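Long-range contact in N-acylhomoserine lactone dependent regulatory protein (Burkholderia cenocepacia, PDB 5L10), which probably binds DNA as a LuxR-family transcription factor controlled by N-acylhomoserine lactones, the chain here being its autoinducer-binding domain: residues Val93-Phe97 and Trp106-Ala110. Numbering follows the deposited sequence.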
loop_
_atom_site.group_PDB
_atom_site.type_symbol
_atom_site.label_atom_id
_atom_site.label_comp_id
_atom_site.label_asym_id
_atom_site.label_seq_id
_atom_site.Cartn_x
_atom_site.Cartn_y
_atom_site.Cartn_z
ATOM N N VAL A 93 9.301 -0.717 -12.595
ATOM C CA VAL A 93 10.452 0.130 -12.890
ATOM C C VAL A 93 10.593 0.223 -14.402
ATOM O O VAL A 93 10.600 -0.803 -15.095
ATOM C CB VAL A 93 11.735 -0.429 -12.252
ATOM C CG1 VAL A 93 12.918 0.487 -12.533
ATOM C CG2 VAL A 93 11.540 -0.624 -10.759
ATOM N N TRP A 94 10.704 1.442 -14.922
ATOM C CA TRP A 94 10.744 1.629 -16.364
ATOM C C TRP A 94 11.782 2.677 -16.743
ATOM O O TRP A 94 12.184 3.512 -15.930
ATOM C CB TRP A 94 9.363 2.008 -16.917
ATOM C CG TRP A 94 8.674 3.109 -16.172
ATOM C CD1 TRP A 94 7.738 2.973 -15.188
ATOM C CD2 TRP A 94 8.850 4.517 -16.363
ATOM N NE1 TRP A 94 7.324 4.210 -14.752
ATOM C CE2 TRP A 94 7.992 5.175 -15.459
ATOM C CE3 TRP A 94 9.654 5.287 -17.209
ATOM C CZ2 TRP A 94 7.912 6.564 -15.380
ATOM C CZ3 TRP A 94 9.574 6.664 -17.129
ATOM C CH2 TRP A 94 8.712 7.289 -16.218
ATOM N N ASN A 95 12.207 2.607 -18.008
ATOM C CA ASN A 95 13.207 3.493 -18.596
ATOM C C ASN A 95 12.696 3.937 -19.958
ATOM O O ASN A 95 12.528 3.106 -20.855
ATOM C CB ASN A 95 14.560 2.780 -18.730
ATOM C CG ASN A 95 15.666 3.680 -19.282
ATOM O OD1 ASN A 95 15.449 4.491 -20.185
ATOM N ND2 ASN A 95 16.866 3.524 -18.740
ATOM N N ALA A 96 12.477 5.243 -20.121
ATOM C CA ALA A 96 11.876 5.747 -21.354
ATOM C C ALA A 96 12.712 5.415 -22.583
ATOM O O ALA A 96 12.162 5.259 -23.679
ATOM C CB ALA A 96 11.655 7.258 -21.248
ATOM N N PHE A 97 14.031 5.293 -22.433
ATOM C CA PHE A 97 14.873 4.953 -23.576
ATOM C C PHE A 97 14.874 3.464 -23.896
ATOM O O PHE A 97 15.341 3.082 -24.971
ATOM C CB PHE A 97 16.317 5.411 -23.339
ATOM C CG PHE A 97 16.468 6.900 -23.195
ATOM C CD1 PHE A 97 16.345 7.738 -24.294
ATOM C CD2 PHE A 97 16.750 7.462 -21.960
ATOM C CE1 PHE A 97 16.486 9.107 -24.160
ATOM C CE2 PHE A 97 16.892 8.830 -21.820
ATOM C CZ PHE A 97 16.759 9.653 -22.920
ATOM N N TRP A 106 6.797 7.124 -25.127
ATOM C CA TRP A 106 8.111 7.236 -24.506
ATOM C C TRP A 106 8.942 8.358 -25.120
ATOM O O TRP A 106 9.798 8.933 -24.438
ATOM C CB TRP A 106 8.844 5.900 -24.607
ATOM C CG TRP A 106 8.178 4.795 -23.837
ATOM C CD1 TRP A 106 7.634 3.649 -24.345
ATOM C CD2 TRP A 106 7.983 4.737 -22.418
ATOM N NE1 TRP A 106 7.116 2.881 -23.329
ATOM C CE2 TRP A 106 7.318 3.525 -22.136
ATOM C CE3 TRP A 106 8.304 5.591 -21.358
ATOM C CZ2 TRP A 106 6.969 3.149 -20.839
ATOM C CZ3 TRP A 106 7.957 5.215 -20.073
ATOM C CH2 TRP A 106 7.297 4.005 -19.824
ATOM N N HIS A 107 8.709 8.678 -26.398
ATOM C CA HIS A 107 9.411 9.790 -27.035
ATOM C C HIS A 107 9.165 11.094 -26.286
ATOM O O HIS A 107 10.107 11.810 -25.929
ATOM C CB HIS A 107 8.969 9.909 -28.496
ATOM C CG HIS A 107 9.375 11.189 -29.160
ATOM N ND1 HIS A 107 10.618 11.373 -29.726
ATOM C CD2 HIS A 107 8.695 12.343 -29.363
ATOM C CE1 HIS A 107 10.690 12.587 -30.242
ATOM N NE2 HIS A 107 9.536 13.197 -30.035
ATOM N N ASP A 108 7.895 11.406 -26.023
ATOM C CA ASP A 108 7.560 12.630 -25.304
ATOM C C ASP A 108 8.031 12.573 -23.853
ATOM O O ASP A 108 8.488 13.582 -23.304
ATOM C CB ASP A 108 6.054 12.875 -25.379
ATOM C CG ASP A 108 5.604 13.300 -26.761
ATOM O OD1 ASP A 108 6.288 14.149 -27.372
ATOM O OD2 ASP A 108 4.570 12.788 -27.240
ATOM N N ALA A 109 7.929 11.403 -23.219
ATOM C CA ALA A 109 8.401 11.255 -21.846
ATOM C C ALA A 109 9.894 11.552 -21.742
ATOM O O ALA A 109 10.324 12.349 -20.901
ATOM C CB ALA A 109 8.091 9.847 -21.338
ATOM N N ALA A 110 10.699 10.921 -22.601
ATOM C CA ALA A 110 12.140 11.150 -22.580
ATOM C C ALA A 110 12.488 12.606 -22.869
ATOM O O ALA A 110 13.476 13.125 -22.336
ATOM C CB ALA A 110 12.829 10.228 -23.586
#
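Two tryptophans, W94 at the end of a strand and W106 on a short helix, meet obliquely through their six-membered rings, with centroids 5.2 Å apart and planes inclined at 45°. W106 CZ3 lies over one face of the W94 indole, offset toward its rim and 3.3 Å from W94 CE3. The CB of W94 points toward the helix, and CG, between the backbone N and the carbonyl carbon (chi1 48°), then sets the ring beside W106 while NE1 is satisfied by S119 OG. Broad apolar rings suit this buried junction, where I81 of helix 80-87 touches both indoles. Strand 92-95 is an edge strand, next to 116-123 in the antiparallel sheet of the autoinducer-binding domain, and helix 103-111 packs against the point where the chain leaves it. That exit is an Asx turn, in which N95 OD1 accepts from F97 N at 2.8 Å. Just there A96, small enough for close approach, places CB 3.7 Å from W106 CE3 and 4.0 Å from A110 CB. Alanine at 109 and 110 likewise keeps the helix surface low. At the exposed margin, the F97 ring receives A110 CB in an off-centre CH-pi contact, 4.3 Å from CB to the ring centroid.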